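Local coordinates for protein oxidoreductase, 2OG-Fe(II) oxygenase family (Burkholderia pseudomallei, PDB 6N1F) that binds an iron ion and probably acts as an oxidoreductase of the iron/ascorbate-dependent, 2OG-Fe(II) oxygenase family, at residues A37-Q42 against G127-T132; A59-R64 against A120-F125. One frame throughout, in Å; residues are numbered along the deposited sequence.

Helix 120-130 is common to both contacts, whose centres lie about 17 Å apart. Its first half meets helix 59-70 in contact 2 through salt bridges, and its last turn meets helix 36-45 in contact 1 through apolar packing. Segments 120-125 and 127-132 nearly follow one another, while the partner helices come earlier in the chain on the two sides of strand 48-51. The order is therefore 37-42, 59-64, 120-125, 127-132, with contact 2 nested inside the loop closed by contact 1. One helix thus joins two N-terminal helices, away from the iron site of His155, Asp157 and His209, in a fold whose core is consistent with the double-stranded beta-helix of 2OG-Fe(II) oxygenases.

Contact 1: A37-Q42 against G127-T132; sequences ADYAAQ and GDMFGT
The helical backbones come nearest at Ala40 and Met129, whose CA atoms are 4.8 Å apart, a separation short enough for the methyl of Ala40 to meet main-chain atoms directly. Ala40 CB points at the other helix and lies 3.5 Å from Met129 O; Asp128 O is a more distant neighbour of the same methyl. A small side chain here lets the two backbones approach so closely.

Beside this backbone approach, Met129, present as selenomethionine, reaches over to Tyr39. With CG anti to the backbone N (chi1 164°), its chain bends at chi2 and chi3, which brings both SE and the terminal methyl to the base of the tyrosine. Met129 SE is 3.9 Å from Tyr39 CB, and Met129 CE stands equally near that carbon. The methyl also comes within 4.1 Å of Tyr39 CD2, but it approaches the ring at a slant, so the evidence is for van der Waals packing at CB and one ring corner. The hydroxyl end of the ring is directed away from segment 127-132. Leu51 of strand 48-51 touches both Tyr39 and Met129, and Leu43 adds a further apolar surface to Met129, which places this pair between the two helices and the edge strand of the large sheet.

The polar connection is through solvent. Water 1 donates a hydrogen bond to Met129 O at 3.0 Å and a weak one to Ala40 O at 3.5 Å. Just beyond, Gly131 takes positive phi (69°) as the chain leaves the helix. With apolar contacts and a single lopsided water bridge, the chemistry implies that the helices are joined by close packing, with little directional bonding between them.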
ATOM      1  N   ALA A  37      -7.220 -11.181  14.966  1.00 30.62           N
ATOM      2  CA  ALA A  37      -7.983 -12.313  14.448  1.00 36.19           C
ATOM      3  C   ALA A  37      -8.973 -11.870  13.377  1.00 37.14           C
ATOM      4  O   ALA A  37      -9.168 -12.567  12.374  1.00 29.47           O
ATOM      5  CB  ALA A  37      -8.718 -13.019  15.582  1.00 32.90           C
ATOM      6  N   ASP A  38      -9.598 -10.703  13.574  1.00 26.35           N
ATOM      7  CA  ASP A  38     -10.539 -10.170  12.588  1.00 26.75           C
ATOM      8  C   ASP A  38      -9.815  -9.637  11.359  1.00 24.18           C
ATOM      9  O   ASP A  38     -10.250  -9.880  10.226  1.00 25.99           O
ATOM     10  CB  ASP A  38     -11.398  -9.068  13.222  1.00 25.80           C
ATOM     11  CG  ASP A  38     -12.036  -9.509  14.530  1.00 32.26           C
ATOM     12  OD1 ASP A  38     -12.825 -10.485  14.514  1.00 33.34           O
ATOM     13  OD2 ASP A  38     -11.728  -8.892  15.576  1.00 35.91           O
ATOM     14  N   TYR A  39      -8.726  -8.882  11.556  1.00 20.57           N
ATOM     15  CA  TYR A  39      -7.978  -8.364  10.412  1.00 23.96           C
ATOM     16  C   TYR A  39      -7.532  -9.489   9.478  1.00 25.78           C
ATOM     17  O   TYR A  39      -7.743  -9.421   8.261  1.00 23.02           O
ATOM     18  CB  TYR A  39      -6.759  -7.571  10.868  1.00 20.90           C
ATOM     19  CG  TYR A  39      -7.016  -6.447  11.835  1.00 28.12           C
ATOM     20  CD1 TYR A  39      -8.255  -5.836  11.914  1.00 27.29           C
ATOM     21  CD2 TYR A  39      -6.002  -6.001  12.674  1.00 25.46           C
ATOM     22  CE1 TYR A  39      -8.476  -4.810  12.785  1.00 26.86           C
ATOM     23  CE2 TYR A  39      -6.211  -4.983  13.558  1.00 20.05           C
ATOM     24  CZ  TYR A  39      -7.442  -4.386  13.609  1.00 23.89           C
ATOM     25  OH  TYR A  39      -7.646  -3.364  14.484  1.00 22.08           O
ATOM     26  N   ALA A  40      -6.892 -10.527  10.030  1.00 24.11           N
ATOM     27  CA  ALA A  40      -6.367 -11.601   9.187  1.00 23.33           C
ATOM     28  C   ALA A  40      -7.490 -12.392   8.524  1.00 27.03           C
ATOM     29  O   ALA A  40      -7.346 -12.850   7.386  1.00 26.01           O
ATOM     30  CB  ALA A  40      -5.476 -12.529  10.010  1.00 35.16           C
ATOM     31  N   ALA A  41      -8.613 -12.578   9.227  1.00 27.94           N
ATOM     32  CA  ALA A  41      -9.729 -13.321   8.649  1.00 29.42           C
ATOM     33  C   ALA A  41     -10.356 -12.571   7.474  1.00 26.58           C
ATOM     34  O   ALA A  41     -10.739 -13.188   6.475  1.00 26.17           O
ATOM     35  CB  ALA A  41     -10.772 -13.614   9.724  1.00 27.31           C
ATOM     36  N   GLN A  42     -10.472 -11.241   7.567  1.00 30.93           N
ATOM     37  CA  GLN A  42     -11.026 -10.487   6.441  1.00 25.90           C
ATOM     38  C   GLN A  42     -10.081 -10.511   5.254  1.00 28.30           C
ATOM     39  O   GLN A  42     -10.521 -10.629   4.103  1.00 24.77           O
ATOM     40  CB  GLN A  42     -11.324  -9.037   6.828  1.00 21.19           C
ATOM     41  CG  GLN A  42     -12.249  -8.361   5.812  1.00 25.09           C
ATOM     42  CD  GLN A  42     -12.482  -6.894   6.081  1.00 27.81           C
ATOM     43  OE1 GLN A  42     -12.503  -6.450   7.220  1.00 22.62           O
ATOM     44  NE2 GLN A  42     -12.659  -6.125   5.014  1.00 32.55           N
ATOM     45  N   GLY A 127       3.377 -10.148  10.241  1.00 35.15           N
ATOM     46  CA  GLY A 127       3.544 -11.591  10.319  1.00 38.24           C
ATOM     47  C   GLY A 127       2.285 -12.296  10.792  1.00 38.94           C
ATOM     48  O   GLY A 127       1.872 -13.307  10.224  1.00 42.71           O
ATOM     49  N   ASP A 128       1.664 -11.775  11.851  1.00 27.24           N
ATOM     50  CA  ASP A 128       0.380 -12.319  12.277  1.00 27.56           C
ATOM     51  C   ASP A 128      -0.693 -12.085  11.218  1.00 39.39           C
ATOM     52  O   ASP A 128      -1.550 -12.946  10.986  1.00 44.27           O
ATOM     53  CB  ASP A 128      -0.038 -11.684  13.597  1.00 31.94           C
ATOM     54  CG  ASP A 128       0.897 -12.054  14.733  1.00 43.09           C
ATOM     55  OD1 ASP A 128       1.879 -12.780  14.471  1.00 39.38           O
ATOM     56  OD2 ASP A 128       0.646 -11.621  15.875  1.00 40.54           O
HETATM   57  N   MSE A 129      -0.652 -10.930  10.571  1.00 25.97           N
HETATM   58  CA  MSE A 129      -1.674 -10.500   9.626  1.00 36.37           C
HETATM   59  C   MSE A 129      -1.693 -11.456   8.451  1.00 36.19           C
HETATM   60  O   MSE A 129      -2.753 -11.855   7.980  1.00 34.78           O
HETATM   61  CB  MSE A 129      -1.401  -9.056   9.177  1.00 28.84           C
HETATM   62  CG  MSE A 129      -2.128  -8.599   7.937  1.00 38.79           C
HETATM   63 SE   MSE A 129      -3.822  -7.747   8.356  1.00 41.54          SE
HETATM   64  CE  MSE A 129      -3.247  -6.373   9.614  1.00 36.02           C
ATOM     65  N   PHE A 130      -0.499 -11.840   8.003  1.00 36.34           N
ATOM     66  CA  PHE A 130      -0.376 -12.761   6.888  1.00 33.97           C
ATOM     67  C   PHE A 130      -0.573 -14.205   7.317  1.00 41.99           C
ATOM     68  O   PHE A 130      -0.826 -15.063   6.465  1.00 46.29           O
ATOM     69  CB  PHE A 130       0.987 -12.584   6.200  1.00 30.36           C
ATOM     70  CG  PHE A 130       1.238 -11.185   5.672  1.00 28.31           C
ATOM     71  CD1 PHE A 130       0.191 -10.299   5.462  1.00 32.23           C
ATOM     72  CD2 PHE A 130       2.527 -10.759   5.391  1.00 30.25           C
ATOM     73  CE1 PHE A 130       0.423  -9.009   4.990  1.00 29.81           C
ATOM     74  CE2 PHE A 130       2.773  -9.470   4.918  1.00 26.11           C
ATOM     75  CZ  PHE A 130       1.713  -8.595   4.721  1.00 28.18           C
ATOM     76  N   GLY A 131      -0.468 -14.494   8.609  1.00 42.17           N
ATOM     77  CA  GLY A 131      -0.690 -15.845   9.087  1.00 39.60           C
ATOM     78  C   GLY A 131       0.368 -16.854   8.691  1.00 45.91           C
ATOM     79  O   GLY A 131       0.029 -18.004   8.382  1.00 47.40           O
ATOM     80  N   THR A 132       1.644 -16.460   8.696  1.00 42.34           N
ATOM     81  CA  THR A 132       2.726 -17.393   8.413  1.00 47.59           C
ATOM     82  C   THR A 132       3.933 -17.043   9.271  1.00 46.02           C
ATOM     83  O   THR A 132       4.094 -15.909   9.731  1.00 44.21           O
ATOM     84  CB  THR A 132       3.126 -17.395   6.925  1.00 51.01           C
ATOM     85  OG1 THR A 132       3.945 -18.533   6.636  1.00 44.22           O
ATOM     86  CG2 THR A 132       3.913 -16.165   6.606  1.00 57.43           C
TER
HETATM   87  O   HOH W   1      -4.210 -14.074   6.584  1.00 50.20           O

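Contact 2: A59-R64 against A120-F125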
ATOM      1  N   ALA A  59      -0.062   7.946  15.438  1.00 21.13           N
ATOM      2  CA  ALA A  59      -0.214   9.223  14.747  1.00 27.21           C
ATOM      3  C   ALA A  59       1.111   9.977  14.696  1.00 31.33           C
ATOM      4  O   ALA A  59       1.468  10.553  13.661  1.00 22.80           O
ATOM      5  CB  ALA A  59      -1.295  10.073  15.416  1.00 23.09           C
ATOM      6  N   HIS A  60       1.865   9.981  15.801  1.00 23.25           N
ATOM      7  CA  HIS A  60       3.132  10.700  15.760  1.00 24.84           C
ATOM      8  C   HIS A  60       4.109  10.048  14.789  1.00 24.68           C
ATOM      9  O   HIS A  60       4.961  10.738  14.232  1.00 27.15           O
ATOM     10  CB  HIS A  60       3.734  10.827  17.164  1.00 31.15           C
ATOM     11  CG  HIS A  60       4.277   9.548  17.710  1.00 31.27           C
ATOM     12  ND1 HIS A  60       3.513   8.679  18.459  1.00 31.38           N
ATOM     13  CD2 HIS A  60       5.512   8.997  17.629  1.00 31.94           C
ATOM     14  CE1 HIS A  60       4.254   7.641  18.813  1.00 35.15           C
ATOM     15  NE2 HIS A  60       5.470   7.811  18.327  1.00 35.61           N
ATOM     16  N   GLU A  61       3.981   8.740  14.552  1.00 23.29           N
ATOM     17  CA  GLU A  61       4.827   8.063  13.574  1.00 27.35           C
ATOM     18  C   GLU A  61       4.449   8.454  12.153  1.00 30.25           C
ATOM     19  O   GLU A  61       5.323   8.649  11.298  1.00 27.56           O
ATOM     20  CB  GLU A  61       4.714   6.549  13.746  1.00 22.18           C
ATOM     21  CG  GLU A  61       5.158   6.037  15.124  1.00 30.28           C
ATOM     22  CD  GLU A  61       4.993   4.532  15.265  1.00 30.20           C
ATOM     23  OE1 GLU A  61       3.894   4.023  14.960  1.00 30.52           O
ATOM     24  OE2 GLU A  61       5.968   3.849  15.652  1.00 28.44           O
ATOM     25  N   LEU A  62       3.150   8.552  11.873  1.00 21.86           N
ATOM     26  CA  LEU A  62       2.733   9.023  10.557  1.00 26.80           C
ATOM     27  C   LEU A  62       3.160  10.463  10.346  1.00 28.02           C
ATOM     28  O   LEU A  62       3.574  10.831   9.245  1.00 28.92           O
ATOM     29  CB  LEU A  62       1.223   8.878  10.381  1.00 24.79           C
ATOM     30  CG  LEU A  62       0.809   7.411  10.250  1.00 30.52           C
ATOM     31  CD1 LEU A  62      -0.630   7.288   9.800  1.00 22.98           C
ATOM     32  CD2 LEU A  62       1.742   6.655   9.303  1.00 22.79           C
ATOM     33  N   ALA A  63       3.058  11.289  11.387  1.00 24.53           N
ATOM     34  CA  ALA A  63       3.583  12.649  11.313  1.00 26.69           C
ATOM     35  C   ALA A  63       5.060  12.656  10.918  1.00 29.59           C
ATOM     36  O   ALA A  63       5.474  13.443  10.062  1.00 33.68           O
ATOM     37  CB  ALA A  63       3.378  13.360  12.651  1.00 34.20           C
ATOM     38  N   ARG A  64       5.861  11.774  11.509  1.00 27.80           N
ATOM     39  CA  ARG A  64       7.270  11.707  11.144  1.00 36.14           C
ATOM     40  C   ARG A  64       7.438  11.303   9.684  1.00 34.77           C
ATOM     41  O   ARG A  64       8.168  11.952   8.923  1.00 31.01           O
ATOM     42  CB  ARG A  64       8.007  10.733  12.060  1.00 29.15           C
ATOM     43  CG  ARG A  64       9.519  10.781  11.911  1.00 36.65           C
ATOM     44  CD  ARG A  64      10.193   9.742  12.804  1.00 41.09           C
ATOM     45  NE  ARG A  64      11.653   9.820  12.749  1.00 44.88           N
ATOM     46  CZ  ARG A  64      12.465   8.806  13.041  1.00 51.66           C
ATOM     47  NH1 ARG A  64      11.957   7.633  13.403  1.00 55.69           N
ATOM     48  NH2 ARG A  64      13.783   8.955  12.960  1.00 51.27           N
ATOM     49  N   ALA A 120      10.536  -4.120  14.472  1.00 28.90           N
ATOM     50  CA  ALA A 120      10.040  -5.346  15.092  1.00 33.34           C
ATOM     51  C   ALA A 120       8.531  -5.298  15.294  1.00 29.05           C
ATOM     52  O   ALA A 120       7.831  -6.292  15.063  1.00 27.26           O
ATOM     53  CB  ALA A 120      10.752  -5.583  16.428  1.00 32.56           C
ATOM     54  N   ARG A 121       8.013  -4.154  15.737  1.00 26.88           N
ATOM     55  CA  ARG A 121       6.571  -4.023  15.918  1.00 30.01           C
ATOM     56  C   ARG A 121       5.823  -4.297  14.615  1.00 26.36           C
ATOM     57  O   ARG A 121       4.852  -5.060  14.601  1.00 26.02           O
ATOM     58  CB  ARG A 121       6.239  -2.630  16.452  1.00 32.38           C
ATOM     59  CG  ARG A 121       4.762  -2.310  16.482  1.00 24.51           C
ATOM     60  CD  ARG A 121       4.537  -0.911  17.042  1.00 26.06           C
ATOM     61  NE  ARG A 121       3.133  -0.532  16.949  1.00 31.45           N
ATOM     62  CZ  ARG A 121       2.635   0.647  17.309  1.00 26.29           C
ATOM     63  NH1 ARG A 121       3.422   1.596  17.807  1.00 25.26           N
ATOM     64  NH2 ARG A 121       1.338   0.870  17.163  1.00 27.94           N
ATOM     65  N   ARG A 122       6.276  -3.715  13.505  1.00 24.95           N
ATOM     66  CA  ARG A 122       5.561  -3.927  12.248  1.00 26.21           C
ATOM     67  C   ARG A 122       5.782  -5.330  11.702  1.00 29.83           C
ATOM     68  O   ARG A 122       4.863  -5.918  11.126  1.00 24.23           O
ATOM     69  CB  ARG A 122       5.980  -2.888  11.215  1.00 27.70           C
ATOM     70  CG  ARG A 122       4.915  -1.822  10.955  1.00 22.89           C
ATOM     71  CD  ARG A 122       4.513  -1.086  12.214  1.00 22.76           C
ATOM     72  NE  ARG A 122       5.619  -0.297  12.722  1.00 23.55           N
ATOM     73  CZ  ARG A 122       5.489   0.721  13.560  1.00 25.98           C
ATOM     74  NH1 ARG A 122       4.288   1.089  13.989  1.00 23.16           N
ATOM     75  NH2 ARG A 122       6.565   1.376  13.967  1.00 31.28           N
ATOM     76  N   THR A 123       6.980  -5.889  11.895  1.00 31.84           N
ATOM     77  CA  THR A 123       7.258  -7.238  11.413  1.00 34.25           C
ATOM     78  C   THR A 123       6.376  -8.268  12.110  1.00 32.83           C
ATOM     79  O   THR A 123       5.846  -9.185  11.471  1.00 31.39           O
ATOM     80  CB  THR A 123       8.735  -7.569  11.626  1.00 38.46           C
ATOM     81  OG1 THR A 123       9.535  -6.559  11.004  1.00 37.95           O
ATOM     82  CG2 THR A 123       9.074  -8.937  11.031  1.00 34.57           C
ATOM     83  N   ARG A 124       6.231  -8.155  13.431  1.00 33.43           N
ATOM     84  CA  ARG A 124       5.307  -9.038  14.134  1.00 28.77           C
ATOM     85  C   ARG A 124       3.873  -8.799  13.681  1.00 28.59           C
ATOM     86  O   ARG A 124       3.112  -9.753  13.486  1.00 26.15           O
ATOM     87  CB  ARG A 124       5.413  -8.832  15.637  1.00 27.12           C
ATOM     88  CG  ARG A 124       6.690  -9.341  16.270  1.00 28.46           C
ATOM     89  CD  ARG A 124       6.786 -10.850  16.160  1.00 42.56           C
ATOM     90  NE  ARG A 124       7.719 -11.389  17.143  1.00 52.12           N
ATOM     91  CZ  ARG A 124       8.065 -12.669  17.226  1.00 49.95           C
ATOM     92  NH1 ARG A 124       7.558 -13.554  16.374  1.00 45.43           N
ATOM     93  NH2 ARG A 124       8.925 -13.061  18.158  1.00 46.58           N
ATOM     94  N   PHE A 125       3.491  -7.526  13.525  1.00 24.79           N
ATOM     95  CA  PHE A 125       2.112  -7.164  13.199  1.00 25.66           C
ATOM     96  C   PHE A 125       1.696  -7.735  11.850  1.00 27.68           C
ATOM     97  O   PHE A 125       0.622  -8.322  11.721  1.00 26.32           O
ATOM     98  CB  PHE A 125       1.971  -5.641  13.216  1.00 23.13           C
ATOM     99  CG  PHE A 125       0.582  -5.130  12.907  1.00 31.09           C
ATOM    100  CD1 PHE A 125      -0.346  -4.947  13.919  1.00 29.97           C
ATOM    101  CD2 PHE A 125       0.226  -4.781  11.609  1.00 28.33           C
ATOM    102  CE1 PHE A 125      -1.614  -4.465  13.646  1.00 32.68           C
ATOM    103  CE2 PHE A 125      -1.044  -4.281  11.326  1.00 23.92           C
ATOM    104  CZ  PHE A 125      -1.968  -4.127  12.348  1.00 27.14           C
TER
HETATM  105  O   HOH W   2       6.313   1.944  17.693  1.00 23.67           O
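Charge pairing carries this contact, with Glu61 of helix 59-70 reaching Arg121 and Arg122 of helix 120-130. Arg122 takes the carboxylate end-on with two nitrogens: NH1 bonds Glu61 OE1 at 3.1 Å, and NH2 bonds Glu61 OE2 at 3.1 Å. The second bond is the straighter, 168° at the hydrogen, and OE2 lies close to the guanidinium plane. The two flat groups are turned 51° from each other: Arg122 NH2 comes to OE2 from above the carboxylate plane, and Arg122 NH1 reaches OE1 on its syn side, tilted from that plane.

Arg121 adds a purely electrostatic, long salt bridge, its NH1 being 3.8 Å from Glu61 OE1, which stands well out of the guanidinium plane. Glu61, Arg121 and Arg122 thereby form a salt-bridge network spanning segments whose nearest CA atoms, those of Glu61 and Arg122, are 12.1 Å apart. Asp119 and Asp58 extend it: Asp119 pairs with Arg122 NH2, Asp58 OD2 with Arg121 NH1, and the Asp58 N-H bonds Glu61 OE1. Ala56 O holds Arg122 NH1 as well.

Water supplies a second route. Water 2 donates to Glu61 OE2 and accepts from Arg121 NH1 at 2.9 Å, in the plane of that guanidinium.

The two arginines also pack against each other, with Arg121 CD 3.6 Å above one face of the Arg122 guanidinium, nearer its border than its centre.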